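Local coordinates for protein exonuclease (Laribacter hongkongensis, PDB 3SZ4) that probably acts as a metal-dependent exonuclease of the lambda-exonuclease-like PDDEXK family, binding magnesium ions and a nucleotide in its active site, at residues 11-16 and 44-49; 95-100 and 138-143; 19-24 and 182-187. All blocks are in the same frame, centred on the assembly; numbering follows the deposited sequence.

Contact 1: residues 11-16 and 44-49. With D5M (2'-deoxyadenosine-5'-monophosphate), chain C.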
loop_
_atom_site.group_PDB
_atom_site.type_symbol
_atom_site.label_atom_id
_atom_site.label_comp_id
_atom_site.label_asym_id
_atom_site.label_seq_id
_atom_site.Cartn_x
_atom_site.Cartn_y
_atom_site.Cartn_z
ATOM N N ALA A 11 28.527 3.391 -8.516
ATOM C CA ALA A 11 29.364 3.183 -7.332
ATOM C C ALA A 11 28.629 2.436 -6.194
ATOM O O ALA A 11 29.253 1.686 -5.427
ATOM C CB ALA A 11 29.898 4.533 -6.823
ATOM N N ARG A 12 27.314 2.663 -6.100
ATOM C CA ARG A 12 26.425 2.018 -5.131
ATOM C C ARG A 12 25.936 0.634 -5.468
ATOM O O ARG A 12 25.490 -0.106 -4.586
ATOM C CB ARG A 12 25.194 2.853 -4.964
ATOM C CG ARG A 12 25.380 3.785 -3.869
ATOM C CD ARG A 12 24.336 4.802 -3.941
ATOM N NE ARG A 12 23.075 4.353 -3.355
ATOM C CZ ARG A 12 22.786 4.423 -2.056
ATOM N NH1 ARG A 12 23.688 4.887 -1.188
ATOM N NH2 ARG A 12 21.600 4.016 -1.626
ATOM N N LEU A 13 25.971 0.296 -6.743
ATOM C CA LEU A 13 25.453 -0.981 -7.170
ATOM C C LEU A 13 25.943 -2.132 -6.280
ATOM O O LEU A 13 27.122 -2.438 -6.227
ATOM C CB LEU A 13 25.767 -1.252 -8.653
ATOM C CG LEU A 13 24.778 -2.319 -9.145
ATOM C CD1 LEU A 13 23.379 -1.715 -9.199
ATOM C CD2 LEU A 13 25.154 -3.036 -10.466
ATOM N N GLY A 14 25.032 -2.752 -5.551
ATOM C CA GLY A 14 25.362 -4.009 -4.902
ATOM C C GLY A 14 26.086 -3.894 -3.585
ATOM O O GLY A 14 26.369 -4.915 -3.003
ATOM N N LYS A 15 26.398 -2.677 -3.112
ATOM C CA LYS A 15 27.083 -2.507 -1.811
ATOM C C LYS A 15 26.088 -2.234 -0.716
ATOM O O LYS A 15 25.067 -1.612 -0.967
ATOM C CB LYS A 15 28.091 -1.344 -1.825
ATOM C CG LYS A 15 28.917 -1.244 -3.077
ATOM C CD LYS A 15 30.076 -0.270 -2.956
ATOM C CE LYS A 15 30.928 -0.361 -4.226
ATOM N NZ LYS A 15 32.087 0.563 -4.224
ATOM N N VAL A 16 26.382 -2.704 0.496
ATOM C CA VAL A 16 25.672 -2.227 1.692
ATOM C C VAL A 16 26.050 -0.751 1.894
ATOM O O VAL A 16 27.212 -0.382 1.676
ATOM C CB VAL A 16 26.084 -2.997 2.961
ATOM C CG1 VAL A 16 25.397 -2.411 4.215
ATOM C CG2 VAL A 16 25.769 -4.446 2.830
ATOM N N ILE A 44 21.593 -8.891 -3.795
ATOM C CA ILE A 44 21.873 -10.036 -4.645
ATOM C C ILE A 44 21.454 -9.750 -6.098
ATOM O O ILE A 44 22.288 -9.831 -7.011
ATOM C CB ILE A 44 21.190 -11.280 -4.125
ATOM C CG1 ILE A 44 21.552 -11.450 -2.641
ATOM C CG2 ILE A 44 21.542 -12.481 -5.027
ATOM C CD1 ILE A 44 21.286 -12.781 -2.072
ATOM N N CYS A 45 20.191 -9.370 -6.301
ATOM C CA CYS A 45 19.700 -8.932 -7.601
ATOM C C CYS A 45 20.501 -7.843 -8.270
ATOM O O CYS A 45 20.709 -7.872 -9.485
ATOM C CB CYS A 45 18.282 -8.430 -7.469
ATOM S SG CYS A 45 17.219 -9.754 -7.036
ATOM N N GLN A 46 20.936 -6.857 -7.506
ATOM C CA GLN A 46 21.704 -5.786 -8.114
ATOM C C GLN A 46 22.997 -6.320 -8.695
ATOM O O GLN A 46 23.367 -5.945 -9.812
ATOM C CB GLN A 46 22.025 -4.705 -7.111
ATOM C CG GLN A 46 20.900 -3.776 -6.866
ATOM C CD GLN A 46 21.241 -2.733 -5.832
ATOM O OE1 GLN A 46 22.398 -2.576 -5.400
ATOM N NE2 GLN A 46 20.231 -2.000 -5.426
ATOM N N ARG A 47 23.668 -7.189 -7.930
ATOM C CA ARG A 47 24.919 -7.802 -8.353
ATOM C C ARG A 47 24.688 -8.734 -9.517
ATOM O O ARG A 47 25.416 -8.668 -10.500
ATOM C CB ARG A 47 25.615 -8.552 -7.220
ATOM C CG ARG A 47 26.348 -7.649 -6.271
ATOM C CD ARG A 47 27.004 -8.418 -5.180
ATOM N NE ARG A 47 27.364 -7.568 -4.042
ATOM C CZ ARG A 47 28.414 -7.774 -3.234
ATOM N NH1 ARG A 47 29.247 -8.795 -3.439
ATOM N NH2 ARG A 47 28.643 -6.943 -2.224
ATOM N N LEU A 48 23.678 -9.593 -9.436
ATOM C CA LEU A 48 23.495 -10.578 -10.487
ATOM C C LEU A 48 22.963 -9.981 -11.773
ATOM O O LEU A 48 23.354 -10.409 -12.844
ATOM C CB LEU A 48 22.580 -11.705 -10.035
ATOM C CG LEU A 48 23.166 -12.728 -9.073
ATOM C CD1 LEU A 48 22.028 -13.517 -8.494
ATOM C CD2 LEU A 48 24.169 -13.636 -9.786
ATOM N N THR A 49 22.068 -9.006 -11.679
ATOM C CA THR A 49 21.474 -8.445 -12.892
ATOM C C THR A 49 22.326 -7.313 -13.447
ATOM O O THR A 49 22.206 -6.963 -14.621
ATOM C CB THR A 49 20.088 -7.872 -12.644
ATOM O OG1 THR A 49 20.222 -6.718 -11.798
ATOM C CG2 THR A 49 19.153 -8.926 -12.018
HETATM O "O5'" D5M C . 23.005 7.133 1.357
HETATM C "C5'" D5M C . 21.894 7.159 0.452
HETATM C "C4'" D5M C . 21.136 8.449 0.745
HETATM O "O4'" D5M C . 20.515 8.962 -0.420
HETATM C "C3'" D5M C . 20.028 8.259 1.763
HETATM O "O3'" D5M C . 20.041 9.409 2.603
HETATM C "C2'" D5M C . 18.721 8.242 1.016
HETATM C "C1'" D5M C . 19.102 8.803 -0.345
HETATM N N9 D5M C . 18.784 7.849 -1.419
HETATM C C8 D5M C . 18.731 6.507 -1.332
HETATM N N7 D5M C . 18.422 6.004 -2.551
HETATM C C5 D5M C . 18.297 7.057 -3.390
HETATM C C6 D5M C . 18.000 7.171 -4.740
HETATM N N6 D5M C . 17.772 6.041 -5.450
HETATM N N1 D5M C . 17.955 8.406 -5.319
HETATM C C2 D5M C . 18.191 9.530 -4.606
HETATM N N3 D5M C . 18.482 9.442 -3.293
HETATM C C4 D5M C . 18.537 8.220 -2.674
HETATM P P D5M C . 23.945 5.843 1.639
HETATM O O1P D5M C . 22.953 4.773 1.965
HETATM O O3P D5M C . 24.806 6.184 2.821
HETATM O O2P D5M C . 24.657 5.661 0.331
#
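Gly14 and the side chains of Gln46 and Arg47 carry the polar part of this contact, in which the type II beta turn from Arg12 to Lys15 is tied by both ends of one glycine to the last turns of helix 34-49. On the donor side, Gly14 N gives its hydrogen to OE1 of Gln46 at 2.6 Å. The nitrogen lies in the plane of that amide, with a C=O...N angle of 154°. Gln46 CG stands anti to the carbonyl carbon (chi1 -80°) and the rest of the chain runs extended, which carries the amide out from the helix to the turn. On the acceptor side, Arg47 grips Gly14 O side-on, with NE at 3.0 Å and NH2 at 3.1 Å from that oxygen. The oxygen sits at the edge of the guanidinium and close to its plane, while both nitrogens come to one face of the carbonyl. Arg47 NH1 is engaged by a salt bridge to Glu192 of helix 174-205.

The apolar contact is that of Leu13 CD1 with Gln46 CB, at 3.9 Å; Leu13 CD2 is in van der Waals contact with the backbone oxygen Gln46 O at 3.5 Å. Gly14 has phi 83°, a backbone angle that favours glycine at this corner of the turn.

The Arg12 side chain lies beside the phosphate of the bound deoxyadenosine monophosphate, but the modelled approach is too close for its bonding to be read. Because three hydrogen bonds hold the next-but-one residue, the chemistry implies a turn well fixed against helix 34-49 beside the nucleotide.

Contact 2: residues 95-100 and 138-143. With D5M (2'-deoxyadenosine-5'-monophosphate), chain C.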
loop_
_atom_site.group_PDB
_atom_site.type_symbol
_atom_site.label_atom_id
_atom_site.label_comp_id
_atom_site.label_asym_id
_atom_site.label_seq_id
_atom_site.Cartn_x
_atom_site.Cartn_y
_atom_site.Cartn_z
ATOM N N ALA A 95 35.335 -4.294 2.092
ATOM C CA ALA A 95 34.993 -4.094 0.685
ATOM C C ALA A 95 33.483 -4.244 0.391
ATOM O O ALA A 95 32.799 -5.030 1.051
ATOM C CB ALA A 95 35.793 -5.051 -0.168
ATOM N N GLY A 96 32.982 -3.489 -0.599
ATOM C CA GLY A 96 31.561 -3.486 -0.996
ATOM C C GLY A 96 30.630 -2.983 0.092
ATOM O O GLY A 96 29.556 -3.533 0.279
ATOM N N PHE A 97 31.065 -1.925 0.784
ATOM C CA PHE A 97 30.416 -1.283 1.935
ATOM C C PHE A 97 30.782 0.212 1.835
ATOM O O PHE A 97 31.914 0.568 1.476
ATOM C CB PHE A 97 30.963 -1.898 3.230
ATOM C CG PHE A 97 30.381 -1.331 4.533
ATOM C CD1 PHE A 97 31.140 -1.385 5.721
ATOM C CD2 PHE A 97 29.082 -0.805 4.609
ATOM C CE1 PHE A 97 30.629 -0.912 6.963
ATOM C CE2 PHE A 97 28.557 -0.329 5.849
ATOM C CZ PHE A 97 29.347 -0.392 7.029
ATOM N N GLY A 98 29.841 1.106 2.115
ATOM C CA GLY A 98 30.127 2.514 1.898
ATOM C C GLY A 98 29.064 3.452 2.408
ATOM O O GLY A 98 28.079 3.023 2.972
ATOM N N ALA A 99 29.275 4.743 2.204
ATOM C CA ALA A 99 28.436 5.749 2.812
ATOM C C ALA A 99 28.347 6.949 1.862
ATOM O O ALA A 99 29.268 7.190 1.064
ATOM C CB ALA A 99 28.980 6.147 4.188
ATOM N N SER A 100 27.214 7.652 1.883
ATOM C CA SER A 100 27.086 8.913 1.142
ATOM C C SER A 100 26.639 10.002 2.103
ATOM O O SER A 100 25.439 10.289 2.188
ATOM C CB SER A 100 26.107 8.785 -0.031
ATOM O OG SER A 100 26.495 7.738 -0.904
ATOM N N MET A 138 24.660 7.439 10.561
ATOM C CA MET A 138 25.744 8.375 10.807
ATOM C C MET A 138 26.998 7.689 11.312
ATOM O O MET A 138 28.084 7.935 10.775
ATOM C CB MET A 138 25.293 9.508 11.724
ATOM C CG MET A 138 24.228 10.348 11.055
ATOM S SD MET A 138 23.602 11.726 11.991
ATOM C CE MET A 138 22.617 10.903 13.258
ATOM N N GLN A 139 26.855 6.808 12.306
ATOM C CA GLN A 139 28.002 6.041 12.783
ATOM C C GLN A 139 28.683 5.369 11.614
ATOM O O GLN A 139 29.910 5.321 11.569
ATOM C CB GLN A 139 27.604 5.008 13.827
ATOM C CG GLN A 139 27.101 5.602 15.126
ATOM C CD GLN A 139 28.132 6.464 15.871
ATOM O OE1 GLN A 139 29.325 6.493 15.536
ATOM N NE2 GLN A 139 27.660 7.173 16.902
ATOM N N THR A 140 27.894 4.896 10.645
ATOM C CA THR A 140 28.463 4.210 9.473
ATOM C C THR A 140 29.214 5.175 8.579
ATOM O O THR A 140 30.235 4.823 7.969
ATOM C CB THR A 140 27.386 3.505 8.638
ATOM O OG1 THR A 140 26.677 2.561 9.461
ATOM C CG2 THR A 140 28.008 2.800 7.447
ATOM N N GLN A 141 28.697 6.397 8.493
ATOM C CA GLN A 141 29.383 7.463 7.768
ATOM C C GLN A 141 30.758 7.756 8.396
ATOM O O GLN A 141 31.769 7.803 7.693
ATOM C CB GLN A 141 28.528 8.712 7.745
ATOM C CG GLN A 141 27.247 8.544 6.961
ATOM C CD GLN A 141 26.247 9.645 7.265
ATOM O OE1 GLN A 141 25.345 9.895 6.489
ATOM N NE2 GLN A 141 26.407 10.307 8.398
ATOM N N MET A 142 30.781 7.915 9.722
ATOM C CA MET A 142 32.025 8.186 10.454
ATOM C C MET A 142 32.997 7.031 10.248
ATOM O O MET A 142 34.196 7.252 10.001
ATOM C CB MET A 142 31.758 8.397 11.924
ATOM C CG MET A 142 30.530 9.190 12.180
ATOM S SD MET A 142 30.683 10.137 13.689
ATOM C CE MET A 142 29.123 9.770 14.492
ATOM N N ALA A 143 32.458 5.810 10.274
ATOM C CA ALA A 143 33.242 4.629 10.001
ATOM C C ALA A 143 33.841 4.628 8.618
ATOM O O ALA A 143 34.957 4.198 8.458
ATOM C CB ALA A 143 32.451 3.388 10.245
HETATM O "O5'" D5M C . 23.005 7.133 1.357
HETATM C "C5'" D5M C . 21.894 7.159 0.452
HETATM C "C4'" D5M C . 21.136 8.449 0.745
HETATM O "O4'" D5M C . 20.515 8.962 -0.420
HETATM C "C3'" D5M C . 20.028 8.259 1.763
HETATM O "O3'" D5M C . 20.041 9.409 2.603
HETATM C "C2'" D5M C . 18.721 8.242 1.016
HETATM C "C1'" D5M C . 19.102 8.803 -0.345
HETATM N N9 D5M C . 18.784 7.849 -1.419
HETATM C C8 D5M C . 18.731 6.507 -1.332
HETATM N N7 D5M C . 18.422 6.004 -2.551
HETATM C C5 D5M C . 18.297 7.057 -3.390
HETATM C C6 D5M C . 18.000 7.171 -4.740
HETATM N N6 D5M C . 17.772 6.041 -5.450
HETATM N N1 D5M C . 17.955 8.406 -5.319
HETATM C C2 D5M C . 18.191 9.530 -4.606
HETATM N N3 D5M C . 18.482 9.442 -3.293
HETATM C C4 D5M C . 18.537 8.220 -2.674
HETATM P P D5M C . 23.945 5.843 1.639
HETATM O O1P D5M C . 22.953 4.773 1.965
HETATM O O3P D5M C . 24.806 6.184 2.821
HETATM O O2P D5M C . 24.657 5.661 0.331
#
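Two first torsions bring Phe97 and Thr140 together: Phe97 CG lies anti to its backbone nitrogen (chi1 -180°), and Thr140, with CG2 likewise anti to the nitrogen of its own residue, directs that methyl rather than OG1 to the ring. In this PDDEXK nuclease fold, strand 97-99 passes over helix 132-145 at an angle of 106° between their directions, with the short axes 7.5 Å apart at closest approach. Thr140 CG2 meets the far end of the ring obliquely, 3.5 Å from Phe97 CZ and 3.6 Å from CE2. The threonine hydroxyl turns back into its own helix, where OG1 bonds to Lys136 O.

Ala99 makes the second point of packing. Its CB points at the helix and comes to 3.8 Å from Gln141 CA and 4.1 Å from Gln141 CG; a methyl this small lets strand and helix backbones approach to 5.3 Å between the CA atoms of Ala99 and Gln141. Across the segments the chemistry is therefore apolar, in a buried part of the chain. Gln141 also borders Glu112, a ligand of both magnesium ions.

Ser100, seen to bind a magnesium ion, leaves the strand with its CB pointing away from the helix. Its OG is hydrogen-bonded to Trp8 NE1 and to O2P of the deoxyadenosine monophosphate, while Ser100 N donates to phosphate oxygen O3P at 3.0 Å, with an N-H...O angle of 157°.

Contact 3: residues 19-24 and 182-187. With D5M (2'-deoxyadenosine-5'-monophosphate), chain C.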
loop_
_atom_site.group_PDB
_atom_site.type_symbol
_atom_site.label_atom_id
_atom_site.label_comp_id
_atom_site.label_asym_id
_atom_site.label_seq_id
_atom_site.Cartn_x
_atom_site.Cartn_y
_atom_site.Cartn_z
ATOM N N SER A 19 22.793 4.122 4.939
ATOM C CA SER A 19 21.370 4.332 5.243
ATOM C C SER A 19 20.552 3.037 5.300
ATOM O O SER A 19 19.391 3.063 5.662
ATOM C CB SER A 19 20.740 5.281 4.242
ATOM O OG SER A 19 20.890 4.749 2.946
ATOM N N ARG A 20 21.166 1.910 4.969
ATOM C CA ARG A 20 20.468 0.650 4.965
ATOM C C ARG A 20 21.007 -0.217 6.077
ATOM O O ARG A 20 20.618 -1.384 6.222
ATOM C CB ARG A 20 20.670 -0.029 3.620
ATOM C CG ARG A 20 20.153 0.788 2.436
ATOM C CD ARG A 20 18.641 1.160 2.596
ATOM N NE ARG A 20 17.727 0.021 2.813
ATOM C CZ ARG A 20 17.247 -0.772 1.849
ATOM N NH1 ARG A 20 17.603 -0.586 0.594
ATOM N NH2 ARG A 20 16.430 -1.778 2.142
ATOM N N VAL A 21 21.894 0.364 6.884
ATOM C CA VAL A 21 22.522 -0.377 7.958
ATOM C C VAL A 21 21.533 -0.830 9.014
ATOM O O VAL A 21 21.691 -1.902 9.586
ATOM C CB VAL A 21 23.755 0.355 8.523
ATOM C CG1 VAL A 21 24.081 -0.106 9.927
ATOM C CG2 VAL A 21 24.986 0.147 7.565
ATOM N N ALA A 22 20.504 -0.053 9.275
ATOM C CA ALA A 22 19.533 -0.497 10.255
ATOM C C ALA A 22 18.839 -1.778 9.781
ATOM O O ALA A 22 18.694 -2.709 10.566
ATOM C CB ALA A 22 18.553 0.585 10.581
ATOM N N ASP A 23 18.471 -1.850 8.499
ATOM C CA ASP A 23 17.967 -3.096 7.895
ATOM C C ASP A 23 18.885 -4.281 8.029
ATOM O O ASP A 23 18.421 -5.382 8.284
ATOM C CB ASP A 23 17.712 -2.918 6.410
ATOM C CG ASP A 23 16.640 -1.950 6.150
ATOM O OD1 ASP A 23 15.725 -1.875 6.999
ATOM O OD2 ASP A 23 16.709 -1.266 5.107
ATOM N N VAL A 24 20.180 -4.082 7.818
ATOM C CA VAL A 24 21.106 -5.189 7.948
ATOM C C VAL A 24 21.009 -5.688 9.362
ATOM O O VAL A 24 20.921 -6.877 9.584
ATOM C CB VAL A 24 22.534 -4.790 7.619
ATOM C CG1 VAL A 24 23.497 -5.794 8.185
ATOM C CG2 VAL A 24 22.696 -4.680 6.124
ATOM N N THR A 182 30.892 -5.707 12.137
ATOM C CA THR A 182 30.805 -7.153 12.254
ATOM C C THR A 182 29.616 -7.647 11.465
ATOM O O THR A 182 29.756 -8.447 10.527
ATOM C CB THR A 182 30.622 -7.597 13.725
ATOM O OG1 THR A 182 31.534 -6.884 14.561
ATOM C CG2 THR A 182 30.892 -9.084 13.862
ATOM N N GLU A 183 28.457 -7.170 11.889
ATOM C CA GLU A 183 27.183 -7.439 11.270
ATOM C C GLU A 183 27.208 -7.218 9.799
ATOM O O GLU A 183 26.609 -7.993 9.056
ATOM C CB GLU A 183 26.199 -6.458 11.812
ATOM C CG GLU A 183 26.078 -6.535 13.288
ATOM C CD GLU A 183 24.811 -7.238 13.672
ATOM O OE1 GLU A 183 24.153 -7.805 12.759
ATOM O OE2 GLU A 183 24.460 -7.207 14.877
ATOM N N VAL A 184 27.873 -6.145 9.370
ATOM C CA VAL A 184 27.918 -5.827 7.949
ATOM C C VAL A 184 28.810 -6.826 7.243
ATOM O O VAL A 184 28.497 -7.322 6.149
ATOM C CB VAL A 184 28.338 -4.363 7.700
ATOM C CG1 VAL A 184 28.689 -4.125 6.241
ATOM C CG2 VAL A 184 27.225 -3.402 8.162
ATOM N N SER A 185 29.910 -7.169 7.896
ATOM C CA SER A 185 30.819 -8.165 7.349
ATOM C C SER A 185 30.172 -9.528 7.271
ATOM O O SER A 185 30.326 -10.245 6.277
ATOM C CB SER A 185 32.079 -8.222 8.187
ATOM O OG SER A 185 33.008 -7.273 7.690
ATOM N N ALA A 186 29.444 -9.878 8.319
ATOM C CA ALA A 186 28.733 -11.128 8.340
ATOM C C ALA A 186 27.706 -11.164 7.210
ATOM O O ALA A 186 27.634 -12.143 6.448
ATOM C CB ALA A 186 28.071 -11.328 9.683
ATOM N N PHE A 187 26.943 -10.082 7.089
ATOM C CA PHE A 187 25.881 -9.989 6.119
ATOM C C PHE A 187 26.459 -10.038 4.693
ATOM O O PHE A 187 25.892 -10.673 3.788
ATOM C CB PHE A 187 25.095 -8.727 6.436
ATOM C CG PHE A 187 24.061 -8.339 5.419
ATOM C CD1 PHE A 187 22.718 -8.515 5.685
ATOM C CD2 PHE A 187 24.414 -7.707 4.247
ATOM C CE1 PHE A 187 21.741 -8.110 4.758
ATOM C CE2 PHE A 187 23.453 -7.316 3.337
ATOM C CZ PHE A 187 22.114 -7.517 3.599
HETATM O "O5'" D5M C . 23.005 7.133 1.357
HETATM C "C5'" D5M C . 21.894 7.159 0.452
HETATM C "C4'" D5M C . 21.136 8.449 0.745
HETATM O "O4'" D5M C . 20.515 8.962 -0.420
HETATM C "C3'" D5M C . 20.028 8.259 1.763
HETATM O "O3'" D5M C . 20.041 9.409 2.603
HETATM C "C2'" D5M C . 18.721 8.242 1.016
HETATM C "C1'" D5M C . 19.102 8.803 -0.345
HETATM N N9 D5M C . 18.784 7.849 -1.419
HETATM C C8 D5M C . 18.731 6.507 -1.332
HETATM N N7 D5M C . 18.422 6.004 -2.551
HETATM C C5 D5M C . 18.297 7.057 -3.390
HETATM C C6 D5M C . 18.000 7.171 -4.740
HETATM N N6 D5M C . 17.772 6.041 -5.450
HETATM N N1 D5M C . 17.955 8.406 -5.319
HETATM C C2 D5M C . 18.191 9.530 -4.606
HETATM N N3 D5M C . 18.482 9.442 -3.293
HETATM C C4 D5M C . 18.537 8.220 -2.674
HETATM P P D5M C . 23.945 5.843 1.639
HETATM O O1P D5M C . 22.953 4.773 1.965
HETATM O O3P D5M C . 24.806 6.184 2.821
HETATM O O2P D5M C . 24.657 5.661 0.331
#
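Val24 CG2 sits squarely over one face of the Phe187 ring, 3.6 Å from its centroid and 4° off the ring normal, a CH-pi contact. The other methyl, CG1, anti to the backbone nitrogen (chi1 161°), settles against Phe187 CB at 3.8 Å and Glu183 O at 3.9 Å. One valine thus fills the tight part of the contact, with CG2 over the ring centre and CG1 at the root of the ring and against the helix backbone.

Packing is looser around it: Val21 CG2 touches Val184 CG2 at 4.2 Å, while Glu183, partly exposed, keeps its side chain beyond 4.5 Å. Farther out, the polar groups of 19-24 serve other partners: Arg20 NE and NH2 both hold Asp23 OD2 in a salt bridge within the segment, and NH2 also pairs with Glu42. At the opening of the segment, Ser19 N donates to O1P of the bound nucleotide at 3.0 Å.

The short helix 21-25 thereby lies between several elements. Val21 rests on Thr140 of helix 132-145 and on Phe97 of strand 97-99, Val24 on Tyr39 of helix 34-49, and Phe187 of the long helix 174-205 reaches Arg36 and Met40 of helix 34-49 as well as Val16 of strand 16-17.

How the contacts relate
Contact 1 is a surface contact built on hydrogen bonds to a turn, whereas contacts 2 and 3 are buried and pack through apolar side chains. Strand 16-17 joins all three: Val16 probably pairs through its backbone with Gly96 and Gly98 of contact 2, and its methyls lie against Val21, Val24, Val184 and Phe187 of contact 3. Contacts 2 and 3, with centres about 10 Å apart, share a core in which Phe97 meets Val184 and Val21 meets Thr140. All three lie by the same nucleotide: the backbone nitrogens of Ser100 and Ser19 bond to different phosphate oxygens, and Arg12 lies beside it in a geometry too close to interpret.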